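Local coordinates for transcriptional regulator, IclR family (Ruegeria sp. TM1040, PDB 3R4K), which probably binds DNA through an N-terminal winged helix-turn-helix domain and regulates transcription in response to a ligand of its C-terminal, profilin-like domain, at residues Val51-Val54 against Ser59-Leu62; His113-Arg118 against Val123-Ala128; Leu131-Thr136 against Pro148-Ala153; Arg84-Glu89 against Leu240-Arg245; Phe15-Leu20 against Pro206-Leu211. All blocks are in the same frame, centred on the assembly; numbering follows the deposited sequence.

Contact 1 of 5, residues Val51-Val54 against Ser59-Leu62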
# COMPACT_ATOMS: atom_id res chain seq x y z
N VAL A 51 9.85 -3.63 -13.56
CA VAL A 51 9.07 -3.46 -14.79
C VAL A 51 8.85 -4.84 -15.43
O VAL A 51 9.55 -5.80 -15.10
CB VAL A 51 9.65 -2.42 -15.81
CG1 VAL A 51 10.11 -1.14 -15.13
CG2 VAL A 51 10.76 -3.00 -16.68
N GLU A 52 7.87 -4.94 -16.33
CA GLU A 52 7.66 -6.18 -17.08
C GLU A 52 7.16 -5.85 -18.49
O GLU A 52 6.57 -4.79 -18.70
CB GLU A 52 6.75 -7.19 -16.36
CG GLU A 52 5.31 -6.79 -16.14
CD GLU A 52 4.48 -7.89 -15.50
OE1 GLU A 52 5.04 -8.71 -14.74
OE2 GLU A 52 3.25 -7.92 -15.76
N GLN A 53 7.47 -6.73 -19.44
CA GLN A 53 7.05 -6.58 -20.83
C GLN A 53 5.62 -7.04 -20.95
O GLN A 53 5.28 -8.08 -20.36
CB GLN A 53 7.96 -7.36 -21.79
CG GLN A 53 9.34 -6.73 -21.98
CD GLN A 53 10.24 -7.47 -22.95
OE1 GLN A 53 9.79 -8.29 -23.76
NE2 GLN A 53 11.53 -7.17 -22.92
N VAL A 54 4.76 -6.27 -21.65
CA VAL A 54 3.36 -6.64 -21.84
C VAL A 54 3.31 -7.59 -23.08
O VAL A 54 4.02 -7.34 -24.05
CB VAL A 54 2.38 -5.42 -21.90
CG1 VAL A 54 3.01 -4.16 -21.33
CG2 VAL A 54 1.81 -5.16 -23.30
N SER A 59 6.19 -3.15 -25.22
CA SER A 59 5.54 -2.24 -24.29
C SER A 59 5.93 -2.66 -22.88
O SER A 59 6.18 -3.84 -22.64
CB SER A 59 4.03 -2.28 -24.50
OG SER A 59 3.29 -1.58 -23.51
N TYR A 60 6.02 -1.72 -21.97
CA TYR A 60 6.36 -2.02 -20.59
C TYR A 60 5.30 -1.51 -19.65
O TYR A 60 4.67 -0.48 -19.92
CB TYR A 60 7.70 -1.41 -20.18
CG TYR A 60 8.89 -1.80 -21.03
CD1 TYR A 60 9.63 -2.95 -20.74
CD2 TYR A 60 9.35 -0.96 -22.05
CE1 TYR A 60 10.77 -3.28 -21.48
CE2 TYR A 60 10.49 -1.28 -22.78
CZ TYR A 60 11.20 -2.43 -22.49
OH TYR A 60 12.33 -2.74 -23.20
N ARG A 61 5.13 -2.21 -18.54
CA ARG A 61 4.28 -1.81 -17.44
C ARG A 61 5.05 -2.08 -16.16
O ARG A 61 6.07 -2.79 -16.20
CB ARG A 61 2.91 -2.50 -17.47
CG ARG A 61 2.95 -3.99 -17.22
CD ARG A 61 1.57 -4.54 -17.27
NE ARG A 61 1.53 -5.90 -16.75
CZ ARG A 61 0.47 -6.70 -16.82
NH1 ARG A 61 -0.65 -6.28 -17.41
NH2 ARG A 61 0.51 -7.92 -16.30
N LEU A 62 4.59 -1.52 -15.04
CA LEU A 62 5.27 -1.73 -13.77
C LEU A 62 5.17 -3.19 -13.31
O LEU A 62 4.22 -3.90 -13.65
CB LEU A 62 4.76 -0.75 -12.71
CG LEU A 62 5.26 0.68 -12.92
CD1 LEU A 62 4.46 1.63 -12.19
CD2 LEU A 62 6.72 0.86 -12.48
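Strands 51-54 and 59-62 pair as an antiparallel beta hairpin in the N-terminal DNA-binding domain, their short axes 4.5 Å apart and their directions 139° apart. Glu-52 and Arg-61 form the hydrogen-bonded pair at its middle: Glu-52 N reaches Arg-61 O at 2.8 Å, and Arg-61 N returns a nearly straight bond to Glu-52 O at 3.0 Å. The same two residues meet again through their side chains. Each CG lies between its own backbone N and carbonyl carbon (chi1 near 66° in both), which sends the two extended chains off side by side. Arg-61 then grips a single oxygen side-on, with NE and NH2 each 2.8 Å from Glu-52 OE2, and the carboxylate and guanidinium planes are only 17° apart. Arg-73 of the second subunit adds a further salt bridge to that oxygen. A leucine in place of Arg-61 would probably cost the Glu-52 carboxylate its two-nitrogen grip within the hairpin, leaving the bridge to the second subunit to hold it. On the other face Gln-53 CG lies 3.8 Å from Tyr-60 CE1, while the Tyr-60 ring also packs on Tyr-39 and Met-42 of helix 35-47. A two-stranded hairpin directly after helix 35-47, probably the recognition helix, with strand 21-23 beside it, is characteristic of the wing of a winged helix-turn-helix domain.

Contact 2 of 5, residues His113-Arg118 against Val123-Ala128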
# COMPACT_ATOMS: atom_id res chain seq x y z
N HIS A 113 -3.09 16.15 15.31
CA HIS A 113 -3.10 17.61 15.33
C HIS A 113 -1.81 18.14 15.91
O HIS A 113 -1.07 17.41 16.57
CB HIS A 113 -4.32 18.16 16.11
CG HIS A 113 -4.29 17.87 17.57
ND1 HIS A 113 -4.90 16.73 18.09
CD2 HIS A 113 -3.70 18.55 18.59
CE1 HIS A 113 -4.68 16.77 19.40
NE2 HIS A 113 -3.94 17.84 19.75
N ALA A 114 -1.57 19.43 15.71
CA ALA A 114 -0.44 20.15 16.29
C ALA A 114 -0.88 21.55 16.70
O ALA A 114 -1.77 22.14 16.07
CB ALA A 114 0.71 20.23 15.30
N TYR A 115 -0.30 22.05 17.80
CA TYR A 115 -0.53 23.40 18.31
C TYR A 115 0.70 24.26 18.01
O TYR A 115 1.82 23.75 18.02
CB TYR A 115 -0.83 23.39 19.83
CG TYR A 115 -2.11 22.67 20.19
CD1 TYR A 115 -3.34 23.06 19.66
CD2 TYR A 115 -2.10 21.61 21.09
CE1 TYR A 115 -4.51 22.40 19.99
CE2 TYR A 115 -3.28 20.94 21.43
CZ TYR A 115 -4.48 21.34 20.88
OH TYR A 115 -5.64 20.69 21.23
N SER A 116 0.48 25.54 17.73
CA SER A 116 1.58 26.45 17.47
C SER A 116 2.17 26.98 18.76
O SER A 116 1.46 27.11 19.75
CB SER A 116 1.11 27.62 16.63
OG SER A 116 2.19 28.50 16.37
N SER A 117 3.46 27.34 18.74
CA SER A 117 4.12 27.91 19.92
C SER A 117 3.76 29.38 20.09
O SER A 117 3.81 29.89 21.21
CB SER A 117 5.64 27.76 19.80
OG SER A 117 6.18 28.51 18.72
N ARG A 118 3.41 30.06 18.98
CA ARG A 118 3.17 31.50 18.85
C ARG A 118 2.03 32.08 19.70
O ARG A 118 2.27 33.07 20.42
CB ARG A 118 2.95 31.90 17.38
CG ARG A 118 4.13 31.58 16.48
CD ARG A 118 4.28 32.59 15.37
NE ARG A 118 3.60 32.18 14.14
CZ ARG A 118 3.69 32.82 12.98
NH1 ARG A 118 4.43 33.92 12.87
NH2 ARG A 118 3.04 32.37 11.92
N VAL A 123 -7.16 27.15 18.94
CA VAL A 123 -8.30 26.28 18.69
C VAL A 123 -7.88 24.92 19.25
O VAL A 123 -6.90 24.33 18.78
CB VAL A 123 -8.73 26.22 17.20
CG1 VAL A 123 -9.92 25.28 17.03
CG2 VAL A 123 -9.07 27.60 16.67
N MSE A 124 -8.55 24.46 20.31
CA MSE A 124 -8.20 23.19 20.94
C MSE A 124 -8.97 22.01 20.31
O MSE A 124 -10.11 22.16 19.89
CB MSE A 124 -8.41 23.25 22.44
CG MSE A 124 -8.43 21.87 23.07
SE MSE A 124 -8.43 21.82 24.98
CE MSE A 124 -10.02 20.60 25.25
N MSE A 125 -8.29 20.85 20.23
CA MSE A 125 -8.81 19.61 19.67
C MSE A 125 -8.56 18.41 20.56
O MSE A 125 -7.76 18.44 21.51
CB MSE A 125 -8.12 19.31 18.34
CG MSE A 125 -7.90 20.51 17.50
SE MSE A 125 -8.54 20.19 15.78
CE MSE A 125 -10.50 19.89 16.08
N GLU A 126 -9.22 17.32 20.17
CA GLU A 126 -9.09 15.99 20.74
C GLU A 126 -9.06 15.04 19.56
O GLU A 126 -9.79 15.26 18.57
CB GLU A 126 -10.25 15.67 21.70
CG GLU A 126 -9.83 14.83 22.88
CD GLU A 126 -10.96 14.51 23.84
OE1 GLU A 126 -11.25 13.31 24.04
OE2 GLU A 126 -11.54 15.47 24.41
N ASP A 127 -8.16 14.05 19.60
CA ASP A 127 -8.11 13.11 18.48
C ASP A 127 -9.31 12.17 18.56
O ASP A 127 -9.87 11.97 19.64
CB ASP A 127 -6.77 12.36 18.44
CG ASP A 127 -5.61 13.24 18.01
OD1 ASP A 127 -5.84 14.18 17.19
OD2 ASP A 127 -4.47 13.00 18.48
N ALA A 128 -9.75 11.68 17.39
CA ALA A 128 -10.91 10.82 17.14
C ALA A 128 -12.22 11.63 17.17
O ALA A 128 -13.31 11.05 17.25
CB ALA A 128 -10.97 9.65 18.13
O HOH W 1 -1.98 14.45 17.79
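The backbones of residues 113-118 and 123-128 run roughly antiparallel, 146° apart over their touching parts, but stay too far apart to pair as strands, with 7.4 Å between the CA atoms of His-113 and Asp-127. Side chains bridge the gap. His-113 ND1 donates to Asp-127 OD1 at 2.9 Å; the oxygen lies near the ring plane, whereas the nitrogen stands 47° out of the carboxylate plane. A water joins the same two residues by accepting from His-113 N and donating to Asp-127 OD2. Over one face of the imidazole comes CB of Met-125, modelled like Met-124 as selenomethionine, a CH-pi contact 4.2 Å from the ring centroid. Farther along, the Tyr-115 hydroxyl receives an almost linear bond from Met-125 N at 2.8 Å. With CG anti to the carbonyl carbon (chi1 -64°), the phenol extends to the opposite segment, its CE1 edge 3.3 Å from Val-123 O. A phenylalanine at Tyr-115 would probably leave Met-125 N without this acceptor and that part of the loop less firmly tied. These side-chain bonds close the loop between neighbouring antiparallel strands 107-114 and 129-131, at the edge of the central sheet of the profilin-like domain.

Contact 3 of 5, residues Leu131-Thr136 against Pro148-Ala153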
# COMPACT_ATOMS: atom_id res chain seq x y z
N LEU A 131 -15.96 14.84 12.36
CA LEU A 131 -16.25 16.09 11.67
C LEU A 131 -17.40 15.90 10.71
O LEU A 131 -17.56 14.82 10.11
CB LEU A 131 -15.02 16.61 10.91
CG LEU A 131 -13.66 16.73 11.63
CD1 LEU A 131 -13.76 17.06 13.12
CD2 LEU A 131 -12.82 15.60 11.36
N THR A 132 -18.24 16.94 10.56
CA THR A 132 -19.36 16.87 9.63
C THR A 132 -18.83 17.13 8.21
O THR A 132 -17.84 17.85 8.04
CB THR A 132 -20.48 17.84 10.05
OG1 THR A 132 -20.01 19.18 9.96
CG2 THR A 132 -21.01 17.57 11.45
N PHE A 133 -19.48 16.55 7.19
CA PHE A 133 -19.07 16.77 5.81
C PHE A 133 -19.50 18.15 5.32
O PHE A 133 -18.82 18.76 4.49
CB PHE A 133 -19.63 15.68 4.89
CG PHE A 133 -18.86 14.37 4.97
CD1 PHE A 133 -17.57 14.27 4.45
CD2 PHE A 133 -19.43 13.25 5.55
CE1 PHE A 133 -16.86 13.07 4.55
CE2 PHE A 133 -18.72 12.05 5.63
CZ PHE A 133 -17.44 11.97 5.13
N HIS A 134 -20.62 18.65 5.85
CA HIS A 134 -21.19 19.92 5.43
C HIS A 134 -20.78 21.12 6.32
O HIS A 134 -20.83 22.25 5.84
CB HIS A 134 -22.73 19.80 5.39
CG HIS A 134 -23.36 19.57 6.73
ND1 HIS A 134 -23.31 18.33 7.35
CD2 HIS A 134 -24.03 20.43 7.52
CE1 HIS A 134 -23.95 18.49 8.51
NE2 HIS A 134 -24.39 19.74 8.65
N GLY A 135 -20.40 20.87 7.57
CA GLY A 135 -20.09 21.94 8.52
C GLY A 135 -18.63 22.26 8.77
O GLY A 135 -18.32 23.18 9.53
N THR A 136 -17.71 21.50 8.16
CA THR A 136 -16.27 21.74 8.35
C THR A 136 -15.61 21.98 7.00
O THR A 136 -16.08 21.46 5.99
CB THR A 136 -15.57 20.56 9.08
OG1 THR A 136 -15.63 19.37 8.29
CG2 THR A 136 -16.14 20.28 10.45
N PRO A 148 -19.82 10.98 -6.86
CA PRO A 148 -21.13 11.66 -6.87
C PRO A 148 -22.19 10.94 -6.04
O PRO A 148 -22.98 11.62 -5.38
CB PRO A 148 -21.49 11.68 -8.36
CG PRO A 148 -20.18 11.66 -9.06
CD PRO A 148 -19.30 10.79 -8.23
N SER A 149 -22.17 9.59 -6.01
CA SER A 149 -23.08 8.75 -5.23
C SER A 149 -22.88 8.96 -3.72
O SER A 149 -23.87 8.99 -2.97
CB SER A 149 -22.91 7.28 -5.60
OG SER A 149 -21.57 6.84 -5.42
N PHE A 150 -21.61 9.15 -3.27
CA PHE A 150 -21.30 9.40 -1.86
C PHE A 150 -21.82 10.78 -1.44
O PHE A 150 -22.46 10.89 -0.39
CB PHE A 150 -19.79 9.27 -1.56
CG PHE A 150 -19.46 9.45 -0.09
CD1 PHE A 150 -19.88 8.52 0.85
CD2 PHE A 150 -18.78 10.58 0.35
CE1 PHE A 150 -19.62 8.72 2.21
CE2 PHE A 150 -18.51 10.77 1.72
CZ PHE A 150 -18.94 9.84 2.64
N VAL A 151 -21.59 11.80 -2.29
CA VAL A 151 -22.07 13.17 -2.09
C VAL A 151 -23.60 13.17 -2.03
O VAL A 151 -24.17 13.81 -1.15
CB VAL A 151 -21.52 14.12 -3.19
CG1 VAL A 151 -22.07 15.54 -3.04
CG2 VAL A 151 -19.99 14.13 -3.19
N ASP A 152 -24.25 12.41 -2.96
CA ASP A 152 -25.71 12.27 -3.05
C ASP A 152 -26.29 11.69 -1.75
O ASP A 152 -27.28 12.22 -1.24
CB ASP A 152 -26.11 11.38 -4.25
CG ASP A 152 -26.01 12.03 -5.62
OD1 ASP A 152 -25.87 13.27 -5.69
OD2 ASP A 152 -26.06 11.29 -6.63
N ALA A 153 -25.63 10.65 -1.20
CA ALA A 153 -26.01 9.97 0.04
C ALA A 153 -25.93 10.92 1.24
O ALA A 153 -26.89 11.03 1.99
CB ALA A 153 -25.10 8.77 0.25
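Phe-133 and Phe-150 make the whole of this contact, a T-shaped pair in which the edge of Phe-150 points at the face of Phe-133. The evidence is geometric: the ring planes are 84° apart, the centroids are separated by 5.3 Å, and Phe-150 CE2 stands 3.8 Å above the Phe-133 plane, displaced toward its rim. Phe-133 CZ and Phe-150 CZ come closest, at 3.6 Å. Having CG anti to its backbone N (chi1 -177°), Phe-150 swings its ring off helix 148-156 toward the loop. The tight side of the contact is that of Phe-133, which is buried and also packs on Leu-108, Val-142 and Leu-143, whereas Phe-150 remains partly exposed. Away from the rings the contact is loose: the nearest CA atoms, of Phe-133 and Val-151, are 9.2 Å apart, and Pro-148, Ser-149, Asp-152 and Ala-153 face solvent. The loop has its own internal hold, since Thr-136 OG1 donates to Thr-132 O at 2.7 Å and also caps the start of helix 137-143 at Gly-139 N. The chemistry is thus apolar and aromatic: the two segments share no hydrogen bond, and the direct link between them is the aromatic pair, with Leu-143 of helix 137-143 packed against both rings.

Contact 4 of 5, residues Arg84-Glu89 against Leu240-Arg245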
# COMPACT_ATOMS: atom_id res chain seq x y z
N ARG A 84 3.17 14.12 11.45
CA ARG A 84 3.79 14.78 12.60
C ARG A 84 4.65 15.98 12.22
O ARG A 84 4.42 17.05 12.77
CB ARG A 84 4.62 13.81 13.49
CG ARG A 84 3.85 12.60 14.03
CD ARG A 84 2.72 12.91 15.00
NE ARG A 84 1.87 11.72 15.21
CZ ARG A 84 0.69 11.71 15.82
NH1 ARG A 84 0.19 12.83 16.32
NH2 ARG A 84 0.00 10.59 15.93
N ARG A 85 5.59 15.84 11.26
CA ARG A 85 6.47 16.94 10.85
C ARG A 85 5.71 18.01 10.05
O ARG A 85 5.97 19.20 10.22
CB ARG A 85 7.66 16.40 10.03
CG ARG A 85 8.65 17.48 9.60
CD ARG A 85 9.71 16.93 8.67
NE ARG A 85 10.46 18.00 8.00
CZ ARG A 85 11.79 18.08 7.94
NH1 ARG A 85 12.54 17.16 8.53
NH2 ARG A 85 12.37 19.09 7.30
N VAL A 86 4.77 17.58 9.19
CA VAL A 86 3.95 18.46 8.35
C VAL A 86 3.11 19.38 9.22
O VAL A 86 3.15 20.60 9.03
CB VAL A 86 3.08 17.61 7.38
CG1 VAL A 86 2.05 18.47 6.64
CG2 VAL A 86 3.97 16.86 6.39
N LEU A 87 2.37 18.79 10.19
CA LEU A 87 1.49 19.51 11.10
C LEU A 87 2.29 20.50 11.96
O LEU A 87 1.86 21.66 12.06
CB LEU A 87 0.69 18.52 11.98
CG LEU A 87 -0.41 17.71 11.27
CD1 LEU A 87 -0.89 16.57 12.15
CD2 LEU A 87 -1.58 18.58 10.92
N ARG A 88 3.43 20.06 12.54
CA ARG A 88 4.36 20.87 13.34
C ARG A 88 4.81 22.11 12.58
O ARG A 88 4.72 23.23 13.11
CB ARG A 88 5.61 20.01 13.67
CG ARG A 88 6.25 20.25 15.03
CD ARG A 88 7.62 19.57 15.11
NE ARG A 88 7.56 18.11 14.97
CZ ARG A 88 8.24 17.41 14.06
NH1 ARG A 88 9.02 18.04 13.18
NH2 ARG A 88 8.15 16.09 14.01
N GLU A 89 5.29 21.92 11.33
CA GLU A 89 5.80 22.98 10.47
C GLU A 89 4.70 23.94 10.04
O GLU A 89 4.91 25.15 10.13
CB GLU A 89 6.52 22.40 9.24
CG GLU A 89 7.89 21.85 9.58
CD GLU A 89 8.65 21.17 8.46
OE1 GLU A 89 8.07 20.91 7.38
OE2 GLU A 89 9.85 20.90 8.68
N LEU A 240 0.52 19.05 -0.30
CA LEU A 240 1.28 18.39 -1.36
C LEU A 240 2.46 17.62 -0.78
O LEU A 240 2.71 16.48 -1.19
CB LEU A 240 1.77 19.39 -2.42
CG LEU A 240 0.69 20.08 -3.27
CD1 LEU A 240 1.23 21.34 -3.90
CD2 LEU A 240 0.07 19.13 -4.32
N SER A 241 3.15 18.21 0.21
CA SER A 241 4.25 17.59 0.94
C SER A 241 3.80 16.28 1.66
O SER A 241 4.52 15.29 1.62
CB SER A 241 4.81 18.58 1.96
OG SER A 241 5.74 17.97 2.82
N LEU A 242 2.59 16.28 2.26
CA LEU A 242 2.05 15.10 2.94
C LEU A 242 1.68 14.03 1.93
O LEU A 242 2.00 12.86 2.15
CB LEU A 242 0.84 15.47 3.82
CG LEU A 242 0.21 14.33 4.70
CD1 LEU A 242 1.26 13.63 5.58
CD2 LEU A 242 -0.90 14.90 5.57
N THR A 243 1.06 14.45 0.81
CA THR A 243 0.65 13.58 -0.28
C THR A 243 1.90 12.82 -0.79
O THR A 243 1.84 11.61 -1.00
CB THR A 243 -0.10 14.39 -1.38
OG1 THR A 243 -1.29 14.96 -0.82
CG2 THR A 243 -0.51 13.55 -2.56
N GLU A 244 3.03 13.52 -0.88
CA GLU A 244 4.31 12.97 -1.32
C GLU A 244 4.87 11.95 -0.31
O GLU A 244 5.35 10.90 -0.75
CB GLU A 244 5.30 14.11 -1.55
CG GLU A 244 6.58 13.72 -2.24
CD GLU A 244 7.71 14.69 -1.94
OE1 GLU A 244 8.59 14.33 -1.12
OE2 GLU A 244 7.70 15.82 -2.48
N ARG A 245 4.78 12.22 1.03
CA ARG A 245 5.27 11.30 2.08
C ARG A 245 4.48 9.97 2.11
O ARG A 245 4.95 9.01 2.72
CB ARG A 245 5.25 11.96 3.47
CG ARG A 245 6.12 13.21 3.66
CD ARG A 245 7.55 12.94 4.12
NE ARG A 245 7.63 12.28 5.43
CZ ARG A 245 8.18 11.09 5.65
NH1 ARG A 245 8.71 10.39 4.64
NH2 ARG A 245 8.20 10.57 6.87
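Val-86, Leu-242 and Ser-241 carry this small helix-to-helix contact, which buries 129 Å² in total, more than half of it on Val-86. The valine projects from helix 79-94 toward helix 225-245, and its CG2 does the touching. Lying anti to the carbonyl carbon and beside the backbone N, that methyl comes 4.3 Å from Leu-242 CB and 4.1 Å from Ser-241 OG. It therefore rests against the first carbon of the leucine and the hydroxyl end of the serine. The Leu-242 branch itself goes on to pack against Ala-82 and Ile-203. Close spacing of the backbones accompanies these short side chains, the CA atoms of Val-86 and Leu-242 being 6.6 Å apart. Polar groups lie beside the apolar patch: on the first helix Arg-85 NE forms a salt bridge with Glu-89 OE2 at 3.0 Å, one turn apart, while Arg-245 turns to the second subunit and makes a salt bridge with its Glu-52. Both helices pack against the central antiparallel sheet: Val-86 and Leu-87 on Leu-214 of strand 210-219, Leu-87 also on Ser-112 and Ala-114 of strand 107-114, and Leu-242 on Ile-203 of strand 196-204.

Contact 5 of 5, residues Phe15-Leu20 against Pro206-Leu211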
# COMPACT_ATOMS: atom_id res chain seq x y z
N PHE A 15 5.55 6.74 -15.87
CA PHE A 15 4.35 5.96 -15.60
C PHE A 15 3.48 6.73 -14.64
O PHE A 15 3.98 7.29 -13.66
CB PHE A 15 4.72 4.61 -14.99
CG PHE A 15 5.33 3.64 -15.96
CD1 PHE A 15 4.52 2.87 -16.79
CD2 PHE A 15 6.71 3.48 -16.04
CE1 PHE A 15 5.09 1.97 -17.70
CE2 PHE A 15 7.27 2.57 -16.94
CZ PHE A 15 6.46 1.83 -17.77
N ASN A 16 2.17 6.79 -14.92
CA ASN A 16 1.17 7.45 -14.07
C ASN A 16 -0.18 6.77 -14.34
O ASN A 16 -0.26 5.97 -15.26
CB ASN A 16 1.13 8.99 -14.30
CG ASN A 16 0.89 9.44 -15.72
OD1 ASN A 16 -0.20 9.32 -16.25
ND2 ASN A 16 1.89 10.02 -16.34
N HIS A 17 -1.20 7.02 -13.53
CA HIS A 17 -2.51 6.38 -13.70
C HIS A 17 -3.11 6.61 -15.09
O HIS A 17 -3.95 5.80 -15.50
CB HIS A 17 -3.50 6.82 -12.60
CG HIS A 17 -3.21 6.23 -11.25
ND1 HIS A 17 -3.67 4.99 -10.89
CD2 HIS A 17 -2.49 6.74 -10.23
CE1 HIS A 17 -3.25 4.78 -9.66
NE2 HIS A 17 -2.53 5.81 -9.21
N GLY A 18 -2.66 7.66 -15.81
CA GLY A 18 -3.09 7.96 -17.18
C GLY A 18 -2.19 7.34 -18.24
O GLY A 18 -2.52 7.38 -19.43
N ARG A 19 -1.05 6.76 -17.82
CA ARG A 19 -0.05 6.12 -18.69
C ARG A 19 0.58 4.93 -17.96
O ARG A 19 1.67 5.04 -17.40
CB ARG A 19 0.99 7.17 -19.09
CG ARG A 19 1.86 6.78 -20.28
CD ARG A 19 2.61 7.99 -20.81
NE ARG A 19 3.30 8.73 -19.74
CZ ARG A 19 3.67 10.00 -19.82
NH1 ARG A 19 3.42 10.70 -20.93
NH2 ARG A 19 4.29 10.59 -18.81
N LEU A 20 -0.14 3.80 -17.92
CA LEU A 20 0.28 2.60 -17.18
C LEU A 20 1.17 1.69 -18.02
O LEU A 20 1.92 0.89 -17.46
CB LEU A 20 -0.94 1.82 -16.66
CG LEU A 20 -1.83 2.53 -15.66
CD1 LEU A 20 -3.15 1.81 -15.53
CD2 LEU A 20 -1.14 2.71 -14.33
N PRO A 206 -2.26 6.88 -2.91
CA PRO A 206 -1.58 6.38 -4.13
C PRO A 206 -2.52 6.03 -5.30
O PRO A 206 -2.11 6.17 -6.46
CB PRO A 206 -0.83 5.14 -3.64
CG PRO A 206 -0.64 5.36 -2.17
CD PRO A 206 -1.91 6.05 -1.74
N ASP A 207 -3.77 5.63 -5.01
CA ASP A 207 -4.79 5.28 -6.00
C ASP A 207 -5.55 6.51 -6.57
O ASP A 207 -6.49 6.33 -7.36
CB ASP A 207 -5.79 4.29 -5.38
CG ASP A 207 -6.56 4.78 -4.17
OD1 ASP A 207 -6.17 5.81 -3.59
OD2 ASP A 207 -7.52 4.09 -3.76
N ARG A 208 -5.15 7.75 -6.17
CA ARG A 208 -5.74 9.04 -6.58
C ARG A 208 -7.10 9.32 -5.90
O ARG A 208 -7.72 10.34 -6.22
CB ARG A 208 -5.90 9.16 -8.11
CG ARG A 208 -4.61 9.19 -8.86
CD ARG A 208 -4.72 9.98 -10.14
NE ARG A 208 -5.55 9.32 -11.14
CZ ARG A 208 -5.65 9.73 -12.40
NH1 ARG A 208 -4.97 10.78 -12.82
NH2 ARG A 208 -6.42 9.06 -13.26
N ALA A 209 -7.54 8.46 -4.97
CA ALA A 209 -8.80 8.69 -4.25
C ALA A 209 -8.53 9.57 -3.04
O ALA A 209 -7.43 9.50 -2.46
CB ALA A 209 -9.41 7.37 -3.81
N VAL A 210 -9.51 10.40 -2.67
CA VAL A 210 -9.42 11.28 -1.52
C VAL A 210 -9.39 10.40 -0.23
O VAL A 210 -10.22 9.49 -0.10
CB VAL A 210 -10.56 12.36 -1.54
CG1 VAL A 210 -11.95 11.77 -1.35
CG2 VAL A 210 -10.30 13.48 -0.53
N LEU A 211 -8.36 10.60 0.64
CA LEU A 211 -8.13 9.89 1.92
C LEU A 211 -8.70 10.62 3.12
O LEU A 211 -9.07 10.01 4.14
CB LEU A 211 -6.62 9.73 2.22
CG LEU A 211 -5.78 8.75 1.48
CD1 LEU A 211 -4.48 8.62 2.17
CD2 LEU A 211 -6.44 7.39 1.41
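A type I beta turn from Asn-16 to Arg-19, in the DNA-binding domain, meets the turn between strands 196-204 and 210-219 of the C-terminal domain. His-17 makes the link. Its NE2 donates to Pro-206 O at 2.8 Å, with an N-H...O angle of 155°; the donor lies in the carbonyl plane, while the oxygen is tilted 17° from the imidazole plane. Arg-208 slides past the histidine in the opposite direction, its guanidinium plane only 12° from that of the ring. The two flat groups are staggered: it is His-17 CB that lies over the guanidinium face, 3.5 Å from Arg-208 NE, and His-17 CD2 that meets Arg-208 CG, also at 3.5 Å. A bend at chi3 brings the guanidinium back over CB. The contact thus bridges the two domains of the IclR architecture, winged helix-turn-helix and profilin-like, within one chain. Each turn is braced internally. Arg-19 N bonds to Asn-16 O at 2.8 Å, and on the other side Asp-207 OD1 accepts from Ala-209 N at 3.3 Å, an Asx turn. The second subunit packs alongside, with its Leu-72 on His-17 and its Ala-71 on Pro-206.

Overall arrangement
Contacts 1 and 5 adjoin, their centres about 17 Å apart: Phe-15 CE1 lies 3.3 Å from Tyr-60 O, so the wing packs on the loop that reaches the C-terminal domain. Contacts 2 and 4 touch through Ala-114 CB and Leu-87 C at 3.7 Å, where the end of strand 107-114 meets helix 79-94. Contact 3 follows contact 2 along the chain without further touch; its nearest atoms are about 7 Å from contact 5 and about 12 Å from contact 4. Contacts 1 and 2 lie on opposite sides of the chain's centre, about 46 Å between their centres. Contacts 1, 4 and 5 all touch the second subunit, whose Glu-52 forms a salt bridge with Arg-245 of contact 4.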